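Local coordinates for protein 3-oxo-tetronate kinase (Cupriavidus necator, PDB 5DMH) that catalyses the ATP-dependent phosphorylation of 3-oxo-tetronate to 3-oxo-tetronate 4-phosphate, leaving ADP, at residues T385-G393 with F443-H454; W306-I316 with H338-S348. All blocks are in the same frame, centred on the assembly; numbering follows the deposited sequence.

Contact 1. Residues T385-G393 with F443-H454. With ADP (adenosine-5'-diphosphate), chain C.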
loop_
_atom_site.group_PDB
_atom_site.type_symbol
_atom_site.label_atom_id
_atom_site.label_comp_id
_atom_site.label_asym_id
_atom_site.label_seq_id
_atom_site.Cartn_x
_atom_site.Cartn_y
_atom_site.Cartn_z
ATOM N N THR A 385 4.883 -17.897 16.787
ATOM C CA THR A 385 5.541 -17.365 15.591
ATOM C C THR A 385 5.690 -15.856 15.769
ATOM O O THR A 385 4.762 -15.204 16.250
ATOM C CB THR A 385 4.752 -17.736 14.307
ATOM O OG1 THR A 385 4.795 -19.164 14.135
ATOM C CG2 THR A 385 5.351 -17.066 13.074
ATOM N N ARG A 386 6.870 -15.321 15.433
ATOM C CA ARG A 386 7.192 -13.922 15.703
ATOM C C ARG A 386 7.499 -13.128 14.426
ATOM O O ARG A 386 7.439 -11.900 14.441
ATOM C CB ARG A 386 8.384 -13.820 16.653
ATOM C CG ARG A 386 8.142 -14.463 18.007
ATOM C CD ARG A 386 7.294 -13.579 18.895
ATOM N NE ARG A 386 7.979 -12.315 19.173
ATOM C CZ ARG A 386 8.964 -12.173 20.053
ATOM N NH1 ARG A 386 9.379 -13.211 20.766
ATOM N NH2 ARG A 386 9.530 -10.986 20.228
ATOM N N ARG A 387 7.867 -13.819 13.345
ATOM C CA ARG A 387 8.217 -13.132 12.080
ATOM C C ARG A 387 7.254 -13.550 10.977
ATOM O O ARG A 387 7.082 -14.736 10.713
ATOM C CB ARG A 387 9.662 -13.442 11.639
ATOM C CG ARG A 387 10.756 -13.024 12.638
ATOM C CD ARG A 387 12.147 -13.467 12.178
ATOM N NE ARG A 387 12.279 -14.913 12.256
ATOM C CZ ARG A 387 12.906 -15.699 11.384
ATOM N NH1 ARG A 387 12.929 -17.010 11.597
ATOM N NH2 ARG A 387 13.508 -15.211 10.315
ATOM N N PHE A 388 6.635 -12.557 10.347
ATOM C CA PHE A 388 5.654 -12.780 9.294
ATOM C C PHE A 388 5.991 -11.981 8.062
ATOM O O PHE A 388 6.015 -10.735 8.107
ATOM C CB PHE A 388 4.272 -12.348 9.792
ATOM C CG PHE A 388 3.801 -13.071 11.013
ATOM C CD1 PHE A 388 4.281 -12.731 12.270
ATOM C CD2 PHE A 388 2.836 -14.068 10.917
ATOM C CE1 PHE A 388 3.821 -13.391 13.400
ATOM C CE2 PHE A 388 2.388 -14.717 12.043
ATOM C CZ PHE A 388 2.876 -14.392 13.273
ATOM N N VAL A 389 6.220 -12.684 6.951
ATOM C CA VAL A 389 6.364 -12.074 5.625
ATOM C C VAL A 389 5.100 -12.375 4.832
ATOM O O VAL A 389 4.745 -13.524 4.652
ATOM C CB VAL A 389 7.579 -12.661 4.868
ATOM C CG1 VAL A 389 7.689 -12.056 3.479
ATOM C CG2 VAL A 389 8.854 -12.445 5.669
ATOM N N VAL A 390 4.407 -11.322 4.411
ATOM C CA VAL A 390 3.134 -11.427 3.736
ATOM C C VAL A 390 3.226 -10.779 2.358
ATOM O O VAL A 390 3.604 -9.622 2.241
ATOM C CB VAL A 390 2.004 -10.758 4.536
ATOM C CG1 VAL A 390 0.655 -11.074 3.894
ATOM C CG2 VAL A 390 2.016 -11.174 6.016
ATOM N N ALA A 391 2.861 -11.526 1.332
ATOM C CA ALA A 391 2.882 -11.040 -0.036
ATOM C C ALA A 391 1.473 -10.723 -0.475
ATOM O O ALA A 391 0.622 -11.621 -0.505
ATOM C CB ALA A 391 3.508 -12.084 -0.957
ATOM N N GLY A 392 1.209 -9.444 -0.774
ATOM C CA GLY A 392 -0.096 -9.029 -1.236
ATOM C C GLY A 392 -0.738 -7.979 -0.328
ATOM O O GLY A 392 -0.698 -8.075 0.900
ATOM N N GLY A 393 -1.318 -6.962 -0.945
ATOM C CA GLY A 393 -1.973 -5.874 -0.211
ATOM C C GLY A 393 -3.187 -6.283 0.616
ATOM O O GLY A 393 -3.233 -6.127 1.864
ATOM N N PHE A 443 13.184 -12.113 -2.456
ATOM C CA PHE A 443 12.634 -11.291 -1.405
ATOM C C PHE A 443 12.224 -12.064 -0.130
ATOM O O PHE A 443 12.443 -11.581 0.958
ATOM C CB PHE A 443 11.442 -10.507 -1.908
ATOM C CG PHE A 443 10.784 -9.700 -0.843
ATOM C CD1 PHE A 443 11.242 -8.439 -0.535
ATOM C CD2 PHE A 443 9.705 -10.228 -0.116
ATOM C CE1 PHE A 443 10.611 -7.696 0.469
ATOM C CE2 PHE A 443 9.111 -9.515 0.886
ATOM C CZ PHE A 443 9.548 -8.251 1.185
ATOM N N PHE A 444 11.647 -13.254 -0.267
ATOM C CA PHE A 444 11.121 -13.941 0.902
ATOM C C PHE A 444 12.259 -14.196 1.905
ATOM O O PHE A 444 12.112 -13.952 3.112
ATOM C CB PHE A 444 10.456 -15.269 0.519
ATOM C CG PHE A 444 9.175 -15.145 -0.258
ATOM C CD1 PHE A 444 8.421 -13.965 -0.295
ATOM C CD2 PHE A 444 8.692 -16.242 -0.935
ATOM C CE1 PHE A 444 7.252 -13.922 -0.991
ATOM C CE2 PHE A 444 7.528 -16.190 -1.628
ATOM C CZ PHE A 444 6.790 -15.022 -1.658
ATOM N N ASP A 445 13.393 -14.695 1.412
ATOM C CA ASP A 445 14.567 -14.933 2.257
ATOM C C ASP A 445 15.184 -13.650 2.767
ATOM O O ASP A 445 15.539 -13.549 3.939
ATOM C CB ASP A 445 15.636 -15.775 1.525
ATOM C CG ASP A 445 16.830 -16.076 2.406
ATOM O OD1 ASP A 445 16.664 -16.795 3.408
ATOM O OD2 ASP A 445 17.934 -15.592 2.125
ATOM N N GLU A 446 15.331 -12.673 1.877
ATOM C CA GLU A 446 15.833 -11.367 2.278
ATOM C C GLU A 446 15.020 -10.780 3.432
ATOM O O GLU A 446 15.587 -10.293 4.421
ATOM C CB GLU A 446 15.835 -10.408 1.089
ATOM C CG GLU A 446 16.888 -10.746 0.052
ATOM C CD GLU A 446 16.732 -9.935 -1.223
ATOM O OE1 GLU A 446 15.623 -9.901 -1.797
ATOM O OE2 GLU A 446 17.715 -9.312 -1.637
ATOM N N ALA A 447 13.705 -10.850 3.308
ATOM C CA ALA A 447 12.794 -10.308 4.325
ATOM C C ALA A 447 12.894 -11.070 5.656
ATOM O O ALA A 447 13.069 -10.461 6.727
ATOM C CB ALA A 447 11.378 -10.336 3.795
ATOM N N LEU A 448 12.852 -12.398 5.584
ATOM C CA LEU A 448 12.913 -13.213 6.788
ATOM C C LEU A 448 14.171 -12.882 7.578
ATOM O O LEU A 448 14.130 -12.752 8.805
ATOM C CB LEU A 448 12.904 -14.701 6.438
ATOM C CG LEU A 448 11.519 -15.265 6.168
ATOM C CD1 LEU A 448 11.683 -16.621 5.548
ATOM C CD2 LEU A 448 10.706 -15.358 7.482
ATOM N N ARG A 449 15.296 -12.774 6.877
ATOM C CA ARG A 449 16.575 -12.459 7.512
ATOM C C ARG A 449 16.637 -11.058 8.096
ATOM O O ARG A 449 17.196 -10.854 9.166
ATOM C CB ARG A 449 17.742 -12.642 6.523
ATOM C CG ARG A 449 18.049 -14.088 6.217
ATOM C CD ARG A 449 19.168 -14.229 5.192
ATOM N NE ARG A 449 19.513 -15.627 4.969
ATOM C CZ ARG A 449 20.281 -16.354 5.785
ATOM N NH1 ARG A 449 20.792 -15.822 6.892
ATOM N NH2 ARG A 449 20.539 -17.624 5.497
ATOM N N GLN A 450 16.098 -10.073 7.388
ATOM C CA GLN A 450 16.138 -8.730 7.916
ATOM C C GLN A 450 15.227 -8.580 9.149
ATOM O O GLN A 450 15.539 -7.825 10.057
ATOM C CB GLN A 450 15.767 -7.711 6.844
ATOM C CG GLN A 450 16.214 -6.330 7.246
ATOM C CD GLN A 450 16.081 -5.324 6.137
ATOM O OE1 GLN A 450 16.485 -5.571 4.996
ATOM N NE2 GLN A 450 15.505 -4.176 6.463
ATOM N N LEU A 451 14.117 -9.320 9.178
ATOM C CA LEU A 451 13.183 -9.268 10.306
ATOM C C LEU A 451 13.841 -9.800 11.591
ATOM O O LEU A 451 13.556 -9.333 12.702
ATOM C CB LEU A 451 11.903 -10.045 9.974
ATOM C CG LEU A 451 10.933 -9.493 8.937
ATOM C CD1 LEU A 451 9.659 -10.332 8.933
ATOM C CD2 LEU A 451 10.596 -8.027 9.187
ATOM N N GLY A 452 14.738 -10.767 11.453
ATOM C CA GLY A 452 15.438 -11.264 12.620
ATOM C C GLY A 452 15.977 -12.667 12.471
ATOM O O GLY A 452 15.871 -13.288 11.409
ATOM N N GLY A 453 16.558 -13.163 13.558
ATOM C CA GLY A 453 17.157 -14.484 13.577
ATOM C C GLY A 453 16.178 -15.628 13.782
ATOM O O GLY A 453 14.987 -15.435 14.036
ATOM N N HIS A 454 16.720 -16.834 13.712
ATOM C CA HIS A 454 15.940 -18.062 13.655
ATOM C C HIS A 454 15.179 -18.390 14.940
ATOM O O HIS A 454 14.190 -19.138 14.910
ATOM C CB HIS A 454 16.861 -19.221 13.232
ATOM C CG HIS A 454 17.691 -18.918 12.012
ATOM N ND1 HIS A 454 18.734 -18.016 12.022
ATOM C CD2 HIS A 454 17.631 -19.410 10.750
ATOM C CE1 HIS A 454 19.281 -17.962 10.817
ATOM N NE2 HIS A 454 18.632 -18.798 10.028
ATOM O OXT HIS A 454 15.515 -17.919 16.034
HETATM P PB ADP C . -1.522 -7.667 -4.792
HETATM O O1B ADP C . -0.660 -6.940 -3.765
HETATM O O2B ADP C . -0.670 -8.474 -5.757
HETATM O O3B ADP C . -2.550 -6.771 -5.467
HETATM P PA ADP C . -3.574 -8.789 -3.032
HETATM O O1A ADP C . -3.356 -9.720 -1.905
HETATM O O2A ADP C . -3.951 -7.364 -2.814
HETATM O O3A ADP C . -2.260 -8.877 -3.989
HETATM O "O5'" ADP C . -4.735 -9.325 -4.001
HETATM C "C5'" ADP C . -4.706 -10.633 -4.556
HETATM C "C4'" ADP C . -6.120 -11.206 -4.531
HETATM O "O4'" ADP C . -6.185 -12.338 -5.383
HETATM C "C3'" ADP C . -6.514 -11.677 -3.137
HETATM O "O3'" ADP C . -7.914 -11.445 -2.888
HETATM C "C2'" ADP C . -6.221 -13.142 -3.208
HETATM O "O2'" ADP C . -6.871 -13.881 -2.194
HETATM C "C1'" ADP C . -6.657 -13.443 -4.621
HETATM N N9 ADP C . -6.060 -14.694 -5.076
HETATM C C8 ADP C . -4.791 -15.120 -4.863
HETATM N N7 ADP C . -4.599 -16.336 -5.396
HETATM C C5 ADP C . -5.779 -16.693 -5.958
HETATM C C6 ADP C . -6.268 -17.875 -6.667
HETATM N N6 ADP C . -5.396 -18.880 -6.888
HETATM N N1 ADP C . -7.541 -17.870 -7.105
HETATM C C2 ADP C . -8.377 -16.833 -6.888
HETATM N N3 ADP C . -8.017 -15.711 -6.223
HETATM C C4 ADP C . -6.743 -15.613 -5.738
#

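Contact 2. Residues W306-I316 with H338-S348. With ADP (adenosine-5'-diphosphate), chain C.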
loop_
_atom_site.group_PDB
_atom_site.type_symbol
_atom_site.label_atom_id
_atom_site.label_comp_id
_atom_site.label_asym_id
_atom_site.label_seq_id
_atom_site.Cartn_x
_atom_site.Cartn_y
_atom_site.Cartn_z
ATOM N N TRP A 306 11.752 -19.808 -4.000
ATOM C CA TRP A 306 11.646 -20.559 -2.746
ATOM C C TRP A 306 11.660 -22.057 -3.015
ATOM O O TRP A 306 12.414 -22.790 -2.379
ATOM C CB TRP A 306 10.363 -20.123 -2.018
ATOM C CG TRP A 306 10.150 -20.716 -0.657
ATOM C CD1 TRP A 306 9.541 -21.897 -0.372
ATOM C CD2 TRP A 306 10.511 -20.130 0.616
ATOM N NE1 TRP A 306 9.503 -22.093 0.988
ATOM C CE2 TRP A 306 10.074 -21.017 1.618
ATOM C CE3 TRP A 306 11.145 -18.939 0.998
ATOM C CZ2 TRP A 306 10.284 -20.771 2.974
ATOM C CZ3 TRP A 306 11.359 -18.700 2.343
ATOM C CH2 TRP A 306 10.905 -19.602 3.316
ATOM N N LEU A 307 10.864 -22.491 -3.987
ATOM C CA LEU A 307 10.751 -23.896 -4.330
ATOM C C LEU A 307 12.036 -24.393 -4.969
ATOM O O LEU A 307 12.462 -25.528 -4.717
ATOM C CB LEU A 307 9.568 -24.132 -5.275
ATOM C CG LEU A 307 8.177 -23.862 -4.692
ATOM C CD1 LEU A 307 7.126 -24.082 -5.765
ATOM C CD2 LEU A 307 7.896 -24.727 -3.473
ATOM N N GLU A 308 12.673 -23.538 -5.764
ATOM C CA GLU A 308 13.929 -23.897 -6.455
ATOM C C GLU A 308 14.987 -24.254 -5.441
ATOM O O GLU A 308 15.799 -25.158 -5.656
ATOM C CB GLU A 308 14.454 -22.723 -7.278
ATOM C CG GLU A 308 13.859 -22.591 -8.645
ATOM C CD GLU A 308 14.544 -21.515 -9.472
ATOM O OE1 GLU A 308 15.511 -20.884 -8.977
ATOM O OE2 GLU A 308 14.105 -21.300 -10.620
ATOM N N GLN A 309 14.977 -23.531 -4.327
ATOM C CA GLN A 309 15.972 -23.722 -3.272
ATOM C C GLN A 309 15.572 -24.813 -2.287
ATOM O O GLN A 309 16.207 -25.014 -1.240
ATOM C CB GLN A 309 16.196 -22.381 -2.565
ATOM C CG GLN A 309 16.722 -21.328 -3.507
ATOM C CD GLN A 309 17.160 -20.059 -2.808
ATOM O OE1 GLN A 309 16.365 -19.385 -2.160
ATOM N NE2 GLN A 309 18.436 -19.722 -2.947
ATOM N N GLY A 310 14.514 -25.533 -2.623
ATOM C CA GLY A 310 14.117 -26.688 -1.856
ATOM C C GLY A 310 13.489 -26.402 -0.510
ATOM O O GLY A 310 13.441 -27.284 0.350
ATOM N N ARG A 311 12.989 -25.187 -0.330
ATOM C CA ARG A 311 12.426 -24.787 0.960
ATOM C C ARG A 311 10.983 -25.262 1.099
ATOM O O ARG A 311 10.260 -25.324 0.125
ATOM C CB ARG A 311 12.560 -23.278 1.141
ATOM C CG ARG A 311 14.010 -22.812 1.089
ATOM C CD ARG A 311 14.165 -21.326 1.377
ATOM N NE ARG A 311 14.034 -21.016 2.802
ATOM C CZ ARG A 311 14.430 -19.872 3.364
ATOM N NH1 ARG A 311 14.973 -18.922 2.626
ATOM N NH2 ARG A 311 14.288 -19.670 4.669
ATOM N N PRO A 312 10.573 -25.639 2.322
ATOM C CA PRO A 312 9.244 -26.224 2.521
ATOM C C PRO A 312 8.111 -25.278 2.167
ATOM O O PRO A 312 8.161 -24.091 2.510
ATOM C CB PRO A 312 9.201 -26.559 4.015
ATOM C CG PRO A 312 10.393 -25.902 4.658
ATOM C CD PRO A 312 11.242 -25.271 3.581
ATOM N N ALA A 313 7.101 -25.808 1.486
ATOM C CA ALA A 313 5.975 -25.003 1.022
ATOM C C ALA A 313 4.704 -25.840 0.895
ATOM O O ALA A 313 4.749 -27.034 0.579
ATOM C CB ALA A 313 6.289 -24.361 -0.333
ATOM N N LEU A 314 3.572 -25.206 1.138
ATOM C CA LEU A 314 2.288 -25.836 0.902
ATOM C C LEU A 314 1.394 -24.906 0.118
ATOM O O LEU A 314 1.202 -23.760 0.505
ATOM C CB LEU A 314 1.613 -26.198 2.216
ATOM C CG LEU A 314 0.246 -26.862 2.065
ATOM C CD1 LEU A 314 0.374 -28.151 1.271
ATOM C CD2 LEU A 314 -0.349 -27.134 3.438
ATOM N N ARG A 315 0.824 -25.416 -0.964
ATOM C CA ARG A 315 -0.087 -24.628 -1.794
ATOM C C ARG A 315 -1.556 -24.767 -1.354
ATOM O O ARG A 315 -2.018 -25.856 -0.986
ATOM C CB ARG A 315 0.064 -25.073 -3.243
ATOM C CG ARG A 315 -0.632 -24.206 -4.226
ATOM C CD ARG A 315 -0.329 -24.637 -5.629
ATOM N NE ARG A 315 -0.875 -23.694 -6.586
ATOM C CZ ARG A 315 -0.530 -23.630 -7.870
ATOM N NH1 ARG A 315 0.366 -24.479 -8.372
ATOM N NH2 ARG A 315 -1.103 -22.724 -8.657
ATOM N N ILE A 316 -2.251 -23.641 -1.356
ATOM C CA ILE A 316 -3.670 -23.533 -1.036
ATOM C C ILE A 316 -4.501 -23.588 -2.317
ATOM O O ILE A 316 -4.293 -22.776 -3.211
ATOM C CB ILE A 316 -3.991 -22.123 -0.461
ATOM C CG1 ILE A 316 -3.193 -21.842 0.810
ATOM C CG2 ILE A 316 -5.475 -21.970 -0.237
ATOM C CD1 ILE A 316 -3.138 -22.991 1.733
ATOM N N HIS A 338 7.694 -28.193 10.846
ATOM C CA HIS A 338 8.974 -27.736 10.310
ATOM C C HIS A 338 9.722 -26.779 11.241
ATOM O O HIS A 338 9.149 -25.799 11.741
ATOM C CB HIS A 338 8.753 -27.079 8.963
ATOM C CG HIS A 338 8.671 -28.047 7.826
ATOM N ND1 HIS A 338 7.476 -28.500 7.309
ATOM C CD2 HIS A 338 9.639 -28.642 7.094
ATOM C CE1 HIS A 338 7.714 -29.333 6.313
ATOM N NE2 HIS A 338 9.020 -29.437 6.163
ATOM N N GLY A 339 11.005 -27.056 11.451
ATOM C CA GLY A 339 11.839 -26.219 12.296
ATOM C C GLY A 339 12.320 -24.941 11.616
ATOM O O GLY A 339 12.892 -24.058 12.248
ATOM N N GLU A 340 12.070 -24.823 10.324
ATOM C CA GLU A 340 12.420 -23.607 9.602
ATOM C C GLU A 340 11.145 -23.005 9.050
ATOM O O GLU A 340 10.112 -23.671 9.003
ATOM C CB GLU A 340 13.376 -23.935 8.455
ATOM C CG GLU A 340 12.711 -24.720 7.335
ATOM C CD GLU A 340 13.705 -25.413 6.401
ATOM O OE1 GLU A 340 14.326 -24.715 5.546
ATOM O OE2 GLU A 340 13.834 -26.659 6.510
ATOM N N PRO A 341 11.216 -21.758 8.562
ATOM C CA PRO A 341 10.006 -21.161 8.007
ATOM C C PRO A 341 9.517 -21.900 6.785
ATOM O O PRO A 341 10.315 -22.400 5.989
ATOM C CB PRO A 341 10.453 -19.732 7.622
ATOM C CG PRO A 341 11.603 -19.477 8.540
ATOM C CD PRO A 341 12.310 -20.787 8.678
ATOM N N VAL A 342 8.203 -21.979 6.678
ATOM C CA VAL A 342 7.538 -22.491 5.512
ATOM C C VAL A 342 6.825 -21.368 4.770
ATOM O O VAL A 342 6.558 -20.303 5.328
ATOM C CB VAL A 342 6.501 -23.586 5.857
ATOM C CG1 VAL A 342 7.125 -24.672 6.736
ATOM C CG2 VAL A 342 5.249 -23.005 6.494
ATOM N N LEU A 343 6.520 -21.658 3.513
ATOM C CA LEU A 343 5.725 -20.818 2.634
ATOM C C LEU A 343 4.356 -21.456 2.451
ATOM O O LEU A 343 4.268 -22.636 2.063
ATOM C CB LEU A 343 6.417 -20.726 1.270
ATOM C CG LEU A 343 5.591 -20.065 0.157
ATOM C CD1 LEU A 343 5.292 -18.598 0.417
ATOM C CD2 LEU A 343 6.288 -20.241 -1.168
ATOM N N ILE A 344 3.305 -20.715 2.796
ATOM C CA ILE A 344 1.938 -21.098 2.468
ATOM C C ILE A 344 1.467 -20.142 1.393
ATOM O O ILE A 344 1.503 -18.920 1.599
ATOM C CB ILE A 344 1.033 -21.026 3.702
ATOM C CG1 ILE A 344 1.669 -21.772 4.874
ATOM C CG2 ILE A 344 -0.375 -21.537 3.394
ATOM C CD1 ILE A 344 1.781 -23.297 4.716
ATOM N N TYR A 345 1.003 -20.668 0.258
ATOM C CA TYR A 345 0.762 -19.813 -0.904
ATOM C C TYR A 345 -0.417 -20.240 -1.736
ATOM O O TYR A 345 -0.661 -21.419 -1.915
ATOM C CB TYR A 345 2.012 -19.722 -1.810
ATOM C CG TYR A 345 2.366 -20.974 -2.613
ATOM C CD1 TYR A 345 3.043 -22.019 -2.017
ATOM C CD2 TYR A 345 2.008 -21.101 -3.946
ATOM C CE1 TYR A 345 3.391 -23.158 -2.727
ATOM C CE2 TYR A 345 2.330 -22.240 -4.667
ATOM C CZ TYR A 345 3.014 -23.267 -4.048
ATOM O OH TYR A 345 3.357 -24.388 -4.754
ATOM N N ALA A 346 -1.154 -19.255 -2.228
ATOM C CA ALA A 346 -2.209 -19.483 -3.198
ATOM C C ALA A 346 -1.761 -18.997 -4.568
ATOM O O ALA A 346 -2.423 -19.250 -5.575
ATOM C CB ALA A 346 -3.457 -18.763 -2.772
ATOM N N THR A 347 -0.653 -18.259 -4.578
ATOM C CA THR A 347 -0.031 -17.723 -5.794
ATOM C C THR A 347 -0.095 -18.667 -6.980
ATOM O O THR A 347 0.372 -19.804 -6.904
ATOM C CB THR A 347 1.421 -17.343 -5.482
ATOM O OG1 THR A 347 1.448 -16.583 -4.266
ATOM C CG2 THR A 347 2.055 -16.530 -6.617
ATOM N N SER A 348 -0.687 -18.188 -8.077
ATOM C CA SER A 348 -1.000 -19.005 -9.257
ATOM C C SER A 348 -0.885 -18.174 -10.550
ATOM O O SER A 348 -0.878 -16.951 -10.498
ATOM C CB SER A 348 -2.441 -19.524 -9.193
ATOM O OG SER A 348 -2.676 -20.330 -8.046
HETATM P PB ADP C . -1.522 -7.667 -4.792
HETATM O O1B ADP C . -0.660 -6.940 -3.765
HETATM O O2B ADP C . -0.670 -8.474 -5.757
HETATM O O3B ADP C . -2.550 -6.771 -5.467
HETATM P PA ADP C . -3.574 -8.789 -3.032
HETATM O O1A ADP C . -3.356 -9.720 -1.905
HETATM O O2A ADP C . -3.951 -7.364 -2.814
HETATM O O3A ADP C . -2.260 -8.877 -3.989
HETATM O "O5'" ADP C . -4.735 -9.325 -4.001
HETATM C "C5'" ADP C . -4.706 -10.633 -4.556
HETATM C "C4'" ADP C . -6.120 -11.206 -4.531
HETATM O "O4'" ADP C . -6.185 -12.338 -5.383
HETATM C "C3'" ADP C . -6.514 -11.677 -3.137
HETATM O "O3'" ADP C . -7.914 -11.445 -2.888
HETATM C "C2'" ADP C . -6.221 -13.142 -3.208
HETATM O "O2'" ADP C . -6.871 -13.881 -2.194
HETATM C "C1'" ADP C . -6.657 -13.443 -4.621
HETATM N N9 ADP C . -6.060 -14.694 -5.076
HETATM C C8 ADP C . -4.791 -15.120 -4.863
HETATM N N7 ADP C . -4.599 -16.336 -5.396
HETATM C C5 ADP C . -5.779 -16.693 -5.958
HETATM C C6 ADP C . -6.268 -17.875 -6.667
HETATM N N6 ADP C . -5.396 -18.880 -6.888
HETATM N N1 ADP C . -7.541 -17.870 -7.105
HETATM C C2 ADP C . -8.377 -16.833 -6.888
HETATM N N3 ADP C . -8.017 -15.711 -6.223
HETATM C C4 ADP C . -6.743 -15.613 -5.738
HETATM O O HOH W 1 12.781 -22.329 5.102
HETATM O O HOH W 2 -3.540 -22.741 -5.706
#

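Contact 1. Residues T385-G393 with F443-H454
Val389 sets both methyls against the helix 443-451. Its CG2 lies 3.8 Å from CB of Ala447 and also meets CD2 of Leu448 and CD1 of Leu451. CG1 turns to the start of the helix, where it reaches CE2 of Phe443 at 3.9 Å. The side chains of Val389 and Leu448 meet at about a right angle. Two residues on along the same face, CB of Ala391 meets the Phe444 ring at its edge, 4.2 Å from CE1. This apolar part is buried and tight. Strand 387-391 and the helix run nearly antiparallel, at 150°, with a closest approach of 8.6 Å between their axes. Both belong to the nucleotide-binding C-terminal domain, where this last helix covers one face of the sheet. Phe388 and Val390 point to the other face, where helix 393-403 lies. The strand ends at Ala391. Gly392 is the N-cap of that helix, and N of Gly393 gives a hydrogen bond to O1B of ADP (2.9 Å, 161°). The polar part lies at the opposite end of the strand. The Arg387 chain bends at chi3 (-70°), which turns its guanidinium over the C-terminal end of the last helix. NH2 donates to O of Leu448 at 3.0 Å, in the guanidinium plane but above the carbonyl plane, and the bond is bent. CD2 of Leu448 covers one guanidinium face, and O of Gly453 lies over the other. NH1 is hydrogen-bonded to Gly286 O. Beyond this the contact loosens: exposed His454 approaches mainly through its CA, 3.8 Å from NH1 of Arg387.

Contact 2. Residues W306-I316 with H338-S348
In Trp306 the first torsion (chi1 -175°) swings CG away from the backbone N, and Leu343 has the same turn (170°). The two side chains lie alongside each other, pointing opposite ways. CB of Leu343 thereby sits over one face of the indole, 3.7 Å from the centroid of the five-membered ring, in a CH-pi contact. CB of Arg311 lies over the other face. At the edge, NE1 of Trp306 donates to O of Pro312 at 2.8 Å. That oxygen also accepts from N of Leu343, and the two donors reach it from opposite faces of the carbonyl plane. Pro312 presses its CB over the His338 ring, 3.8 Å from the centroid. Tyr345 holds CG between its backbone N and carbonyl carbon (chi1 72°), which lays the ring back toward strand 313-315. CB of Arg315 rests over a face of this ring, and CB of Ala313 touches its edge, 3.9 Å from CE1. The Arg315 chain is extended and crosses the ring obliquely. Its NH2 gives a hydrogen bond to OG of Ser348 at 2.9 Å, close to the guanidinium plane, and has a second partner in Glu352. OG of Ser348 in turn donates to O of Ala346 at 2.7 Å. A water bridges NE of Arg315 and O of Ile316. On the other side of the strands, CD1 of Ile316 packs on CG2 of Ile344 at 3.5 Å. Parallel strands 313-315 and 343-345 form one edge of the sheet in the nucleotide-binding domain. Strand 343-345 leads straight into the adenine site, where N6 of ADP donates to O of Ala346 at 3.3 Å.

In the fold
From the N terminus the chain first builds the sugar-binding domain, then enters the nucleotide-binding domain, where contact 2 comes first. Helix 297-308 leads into edge strand 313-315, and helices 318-322 and 327-336 lie in the loop that strand 343-345 closes. Contact 1 opens later and closes a second loop, which holds helix 393-403 and strands 407-415, 418-423 and 430-434. The loops follow in series and neither nest nor cross. In the sheet, strand 288-292 lies between strands 343-345 and 387-391. The last helix joins the contacts: Phe444 and Leu448 pack on Trp306, and Asp445 forms a salt bridge with Arg311. ADP spans both, its adenine at 338-348 and its beta-phosphate at 385-393.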